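Local coordinates for protein nucleoporin NUP82 (Chaetomium thermophilum, PDB 5CWW) that probably serves as a structural component of the nuclear pore complex and as a docking partner for transport factors that associate with it transiently, at residues B[179-184]-B[286-291]; B[199-204]-B[215-220]. All coordinates share one frame; numbering follows the deposited sequence.

Interaction 1: residues B[179-184]-B[286-291]; sequences VWHPLG and PLLPQR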
loop_
_atom_site.group_PDB
_atom_site.type_symbol
_atom_site.label_atom_id
_atom_site.label_comp_id
_atom_site.label_asym_id
_atom_site.label_seq_id
_atom_site.Cartn_x
_atom_site.Cartn_y
_atom_site.Cartn_z
ATOM N N VAL B 179 -2.553 6.837 3.863
ATOM C CA VAL B 179 -3.934 6.447 4.113
ATOM C C VAL B 179 -4.233 6.521 5.599
ATOM O O VAL B 179 -3.437 6.087 6.428
ATOM C CB VAL B 179 -4.231 5.023 3.590
ATOM C CG1 VAL B 179 -4.186 4.998 2.070
ATOM C CG2 VAL B 179 -3.248 4.011 4.171
ATOM N N TRP B 180 -5.384 7.091 5.929
ATOM C CA TRP B 180 -5.784 7.255 7.317
ATOM C C TRP B 180 -6.321 5.929 7.837
ATOM O O TRP B 180 -7.015 5.211 7.118
ATOM C CB TRP B 180 -6.829 8.366 7.446
ATOM C CG TRP B 180 -6.310 9.704 6.992
ATOM C CD1 TRP B 180 -6.344 10.210 5.722
ATOM C CD2 TRP B 180 -5.663 10.696 7.801
ATOM N NE1 TRP B 180 -5.764 11.457 5.693
ATOM C CE2 TRP B 180 -5.339 11.778 6.956
ATOM C CE3 TRP B 180 -5.330 10.776 9.156
ATOM C CZ2 TRP B 180 -4.700 12.925 7.424
ATOM C CZ3 TRP B 180 -4.693 11.917 9.619
ATOM C CH2 TRP B 180 -4.385 12.974 8.755
ATOM N N HIS B 181 -5.991 5.594 9.079
ATOM C CA HIS B 181 -6.421 4.318 9.635
ATOM C C HIS B 181 -7.924 4.352 9.930
ATOM O O HIS B 181 -8.396 5.267 10.598
ATOM C CB HIS B 181 -5.642 3.980 10.906
ATOM C CG HIS B 181 -5.666 2.524 11.249
ATOM N ND1 HIS B 181 -6.821 1.864 11.611
ATOM C CD2 HIS B 181 -4.684 1.593 11.261
ATOM C CE1 HIS B 181 -6.547 0.594 11.844
ATOM N NE2 HIS B 181 -5.256 0.403 11.641
ATOM N N PRO B 182 -8.682 3.361 9.423
ATOM C CA PRO B 182 -10.137 3.333 9.624
ATOM C C PRO B 182 -10.557 3.367 11.094
ATOM O O PRO B 182 -11.675 3.779 11.401
ATOM C CB PRO B 182 -10.556 2.000 8.988
ATOM C CG PRO B 182 -9.485 1.668 8.034
ATOM C CD PRO B 182 -8.222 2.234 8.591
ATOM N N LEU B 183 -9.670 2.927 11.982
ATOM C CA LEU B 183 -9.992 2.790 13.398
ATOM C C LEU B 183 -9.214 3.780 14.260
ATOM O O LEU B 183 -9.222 3.683 15.486
ATOM C CB LEU B 183 -9.703 1.362 13.864
ATOM C CG LEU B 183 -10.370 0.249 13.052
ATOM C CD1 LEU B 183 -9.979 -1.114 13.604
ATOM C CD2 LEU B 183 -11.882 0.409 13.033
ATOM N N GLY B 184 -8.546 4.731 13.617
ATOM C CA GLY B 184 -7.770 5.729 14.333
ATOM C C GLY B 184 -8.644 6.649 15.161
ATOM O O GLY B 184 -9.694 7.092 14.702
ATOM N N PRO B 286 -3.148 -8.135 12.294
ATOM C CA PRO B 286 -3.848 -6.863 12.500
ATOM C C PRO B 286 -2.907 -5.677 12.708
ATOM O O PRO B 286 -2.102 -5.695 13.639
ATOM C CB PRO B 286 -4.656 -7.129 13.766
ATOM C CG PRO B 286 -3.791 -8.047 14.558
ATOM C CD PRO B 286 -2.951 -8.840 13.574
ATOM N N LEU B 287 -3.017 -4.664 11.853
ATOM C CA LEU B 287 -2.207 -3.458 11.977
ATOM C C LEU B 287 -3.009 -2.367 12.677
ATOM O O LEU B 287 -3.970 -1.840 12.113
ATOM C CB LEU B 287 -1.739 -2.976 10.603
ATOM C CG LEU B 287 -0.833 -1.742 10.605
ATOM C CD1 LEU B 287 0.498 -2.041 11.284
ATOM C CD2 LEU B 287 -0.611 -1.238 9.188
ATOM N N LEU B 288 -2.611 -2.039 13.902
ATOM C CA LEU B 288 -3.314 -1.047 14.708
ATOM C C LEU B 288 -2.363 0.016 15.250
ATOM O O LEU B 288 -1.206 -0.280 15.556
ATOM C CB LEU B 288 -4.040 -1.727 15.872
ATOM C CG LEU B 288 -5.302 -2.529 15.546
ATOM C CD1 LEU B 288 -5.738 -3.324 16.766
ATOM C CD2 LEU B 288 -6.425 -1.616 15.084
ATOM N N PRO B 289 -2.844 1.262 15.377
ATOM C CA PRO B 289 -2.068 2.239 16.147
ATOM C C PRO B 289 -2.107 1.902 17.636
ATOM O O PRO B 289 -2.816 0.972 18.021
ATOM C CB PRO B 289 -2.768 3.570 15.846
ATOM C CG PRO B 289 -4.122 3.204 15.363
ATOM C CD PRO B 289 -4.000 1.876 14.703
ATOM N N GLN B 290 -1.353 2.634 18.452
ATOM C CA GLN B 290 -1.288 2.363 19.888
ATOM C C GLN B 290 -2.668 2.407 20.526
ATOM O O GLN B 290 -2.946 1.676 21.478
ATOM C CB GLN B 290 -0.370 3.369 20.585
ATOM C CG GLN B 290 1.084 3.248 20.187
ATOM C CD GLN B 290 1.985 4.186 20.964
ATOM O OE1 GLN B 290 3.023 3.775 21.487
ATOM N NE2 GLN B 290 1.601 5.454 21.037
ATOM N N ARG B 291 -3.523 3.275 19.998
ATOM C CA ARG B 291 -4.893 3.406 20.476
ATOM C C ARG B 291 -5.838 3.411 19.285
ATOM O O ARG B 291 -5.512 3.964 18.236
ATOM C CB ARG B 291 -5.050 4.681 21.305
ATOM C CG ARG B 291 -4.539 4.551 22.731
ATOM C CD ARG B 291 -4.436 5.903 23.417
ATOM N NE ARG B 291 -3.148 6.545 23.165
ATOM C CZ ARG B 291 -2.054 6.363 23.903
ATOM N NH1 ARG B 291 -2.074 5.552 24.953
ATOM N NH2 ARG B 291 -0.932 6.995 23.588
#
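His181 reaches from the loop after strand 175-180 to the loop 286-291, joining two neighbouring blades of the N-terminal beta-propeller of NUP82. Both of these blades are four-stranded antiparallel sheets, and the contact is made by the loops that leave a first strand in one blade and a third strand in the next.

The polar part depends on the imidazole alone. Its NE2 donates to Leu287 O at 2.6 Å in a nearly straight bond (N-H...O 173°), with the oxygen close to the ring plane. Around the ring, ND1 accepts from Leu183 N at 3.1 Å, also in plane, so two opposed demands on one ring set its rotation; ND1 as acceptor and NE2 as donor are consistent with the neutral NE2-H form. Histidine suits the place because a single flat group can receive a bond from its own type I turn, His181 to Gly184, while giving one to another blade. An alanine here would probably leave Leu183 N without its acceptor and Leu287 O without the imidazole donor, and would open a gap under Pro289.

The ring is also packed. Pro289 lies over one face in a CH-pi contact, its CD 3.7 Å from the ring centroid and set toward the rim, while Phe259 meets the imidazole with its plane turned by about 50°. Proline is apt because its rigid ring presents a methylene to the face.

Leu183 and Leu288 add the apolar contact, branch against branch, and Leu288 also reaches the imidazole. Leu288 holds CG beside its backbone N (chi1 -74°). Its CD2 touches two side chains, lying 3.9 Å from His181 CE1 and 3.9 Å from Leu183 CD1.

Interaction 2: residues B[199-204]-B[215-220]; sequences VRVWEL and PTLAID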
loop_
_atom_site.group_PDB
_atom_site.type_symbol
_atom_site.label_atom_id
_atom_site.label_comp_id
_atom_site.label_asym_id
_atom_site.label_seq_id
_atom_site.Cartn_x
_atom_site.Cartn_y
_atom_site.Cartn_z
ATOM N N VAL B 199 6.576 0.820 6.476
ATOM C CA VAL B 199 5.246 1.213 6.920
ATOM C C VAL B 199 5.367 1.987 8.223
ATOM O O VAL B 199 5.973 1.509 9.184
ATOM C CB VAL B 199 4.326 -0.011 7.118
ATOM C CG1 VAL B 199 2.944 0.418 7.603
ATOM C CG2 VAL B 199 4.211 -0.802 5.822
ATOM N N ARG B 200 4.798 3.187 8.247
ATOM C CA ARG B 200 4.877 4.046 9.422
ATOM C C ARG B 200 3.505 4.543 9.852
ATOM O O ARG B 200 2.770 5.139 9.063
ATOM C CB ARG B 200 5.809 5.228 9.149
ATOM C CG ARG B 200 7.281 4.889 9.330
ATOM C CD ARG B 200 8.165 6.087 9.043
ATOM N NE ARG B 200 8.541 6.151 7.632
ATOM C CZ ARG B 200 9.727 5.810 7.137
ATOM N NH1 ARG B 200 10.700 5.382 7.928
ATOM N NH2 ARG B 200 9.944 5.910 5.835
ATOM N N VAL B 201 3.172 4.268 11.109
ATOM C CA VAL B 201 1.927 4.724 11.711
ATOM C C VAL B 201 2.171 5.996 12.527
ATOM O O VAL B 201 2.965 5.994 13.471
ATOM C CB VAL B 201 1.317 3.640 12.619
ATOM C CG1 VAL B 201 -0.015 4.114 13.201
ATOM C CG2 VAL B 201 1.134 2.329 11.848
ATOM N N TRP B 202 1.489 7.077 12.156
ATOM C CA TRP B 202 1.578 8.348 12.874
ATOM C C TRP B 202 0.255 8.635 13.566
ATOM O O TRP B 202 -0.797 8.595 12.929
ATOM C CB TRP B 202 1.916 9.498 11.923
ATOM C CG TRP B 202 2.979 9.183 10.916
ATOM C CD1 TRP B 202 2.836 8.447 9.774
ATOM C CD2 TRP B 202 4.346 9.616 10.944
ATOM N NE1 TRP B 202 4.029 8.387 9.096
ATOM C CE2 TRP B 202 4.972 9.097 9.794
ATOM C CE3 TRP B 202 5.100 10.388 11.833
ATOM C CZ2 TRP B 202 6.317 9.324 9.510
ATOM C CZ3 TRP B 202 6.436 10.612 11.549
ATOM C CH2 TRP B 202 7.030 10.083 10.398
ATOM N N GLU B 203 0.309 8.927 14.863
ATOM C CA GLU B 203 -0.893 9.249 15.629
ATOM C C GLU B 203 -0.863 10.712 16.051
ATOM O O GLU B 203 -0.233 11.077 17.044
ATOM C CB GLU B 203 -1.008 8.327 16.840
ATOM C CG GLU B 203 -1.169 6.861 16.446
ATOM C CD GLU B 203 -1.234 5.928 17.636
ATOM O OE1 GLU B 203 -2.084 6.145 18.524
ATOM O OE2 GLU B 203 -0.425 4.977 17.682
ATOM N N LEU B 204 -1.565 11.541 15.286
ATOM C CA LEU B 204 -1.396 12.989 15.348
ATOM C C LEU B 204 -2.192 13.665 16.458
ATOM O O LEU B 204 -3.342 13.318 16.725
ATOM C CB LEU B 204 -1.780 13.609 14.004
ATOM C CG LEU B 204 -1.137 12.958 12.778
ATOM C CD1 LEU B 204 -1.632 13.622 11.506
ATOM C CD2 LEU B 204 0.382 13.022 12.866
ATOM N N PRO B 215 7.012 8.627 14.108
ATOM C CA PRO B 215 5.879 7.701 14.120
ATOM C C PRO B 215 5.831 6.871 15.399
ATOM O O PRO B 215 6.857 6.691 16.053
ATOM C CB PRO B 215 6.142 6.817 12.903
ATOM C CG PRO B 215 7.631 6.785 12.792
ATOM C CD PRO B 215 8.133 8.113 13.297
ATOM N N THR B 216 4.647 6.378 15.744
ATOM C CA THR B 216 4.477 5.513 16.905
ATOM C C THR B 216 4.943 4.098 16.570
ATOM O O THR B 216 5.364 3.345 17.449
ATOM C CB THR B 216 3.013 5.479 17.372
ATOM O OG1 THR B 216 2.182 4.988 16.312
ATOM C CG2 THR B 216 2.546 6.870 17.777
ATOM N N LEU B 217 4.850 3.744 15.291
ATOM C CA LEU B 217 5.243 2.422 14.814
ATOM C C LEU B 217 5.916 2.540 13.453
ATOM O O LEU B 217 5.459 3.291 12.592
ATOM C CB LEU B 217 4.028 1.495 14.721
ATOM C CG LEU B 217 4.288 0.026 14.379
ATOM C CD1 LEU B 217 5.078 -0.663 15.484
ATOM C CD2 LEU B 217 2.972 -0.702 14.128
ATOM N N ALA B 218 7.006 1.804 13.271
ATOM C CA ALA B 218 7.749 1.812 12.017
ATOM C C ALA B 218 8.181 0.394 11.688
ATOM O O ALA B 218 8.908 -0.232 12.457
ATOM C CB ALA B 218 8.954 2.732 12.105
ATOM N N ILE B 219 7.730 -0.104 10.540
ATOM C CA ILE B 219 7.968 -1.488 10.150
ATOM C C ILE B 219 8.682 -1.560 8.808
ATOM O O ILE B 219 8.178 -1.060 7.803
ATOM C CB ILE B 219 6.647 -2.283 10.045
ATOM C CG1 ILE B 219 5.843 -2.170 11.344
ATOM C CG2 ILE B 219 6.931 -3.751 9.722
ATOM C CD1 ILE B 219 4.409 -2.643 11.215
ATOM N N ASP B 220 9.846 -2.198 8.795
ATOM C CA ASP B 220 10.539 -2.497 7.550
ATOM C C ASP B 220 10.076 -3.858 7.044
ATOM O O ASP B 220 10.504 -4.897 7.550
ATOM C CB ASP B 220 12.055 -2.482 7.758
ATOM C CG ASP B 220 12.830 -2.535 6.452
ATOM O OD1 ASP B 220 12.236 -2.873 5.404
ATOM O OD2 ASP B 220 14.044 -2.242 6.477
#
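The indole of Trp202 carries Pro215 over one face: Pro215 CB sits 3.8 Å from the centroid of the six-membered ring and only 9° off its normal, a CH-pi contact over the ring centre. The two side chains lie side by side, and Pro215 CD reaches Trp202 CZ3 at 3.5 Å. Trp202 NE1 is satisfied by Thr192 OG1 on strand 189-194, which helps to fix how the indole is turned. Alongside the proline runs the aliphatic part of Arg200, whose CD is 3.9 Å from Pro215 CG and whose CG also meets Ala218 CB. The proline ring thus touches both an aromatic face and a methylene chain.

Strands 198-203 and 217-220 are the third and fourth of a propeller blade, antiparallel at 174°, with Pro215 just before the latter. Val199 and Ile219 form a hydrogen-bonded pair through two backbone bonds, and Val201 N bonds to Leu217 O. Where the fourth strand begins, Thr216 just before it and Leu217 both face Val201 in a classic beta bulge: Thr216 N bonds to Val201 O at 2.9 Å, and Leu217 N adds a weak bond to the same oxygen. Beta-branched Val199, Val201 and Ile219 suit extended backbone, and with Leu217 they make up one apolar face, where Leu221 and Leu224 of helix 221-225 touch Val199 and Ile219.

Thr216 OG1 stands between its own N and carbonyl carbon (chi1 60°), 2.9 Å from Glu203 OE2. The two side chains cross at about a right angle. Glu203 OE2 accepts a bond from Gln290 N, while Thr216 CG2 packs against Glu203 CG at 3.9 Å.

How the interactions relate
Interactions 1 and 2 meet on one blade, their centres about 10 Å apart: strand 175-180 opens its sheet, and strands 198-203 and 217-220 complete it. Their shared element is the carboxylate of Glu203, whose OE2 lies 2.6 Å from Gln290 N, a probable hydrogen bond, and 3.3 Å from Pro289 CB. The loop 286-291 is therefore held twice by this blade, once at its first strand's exit and once at its third strand's end. Gln290 NE2 further packs on Thr216 CG2 at 3.7 Å. Along the chain, both segments of interaction 2 fall between 184 and 286, so a local strand pairing and a long-range blade junction are both built on one sheet.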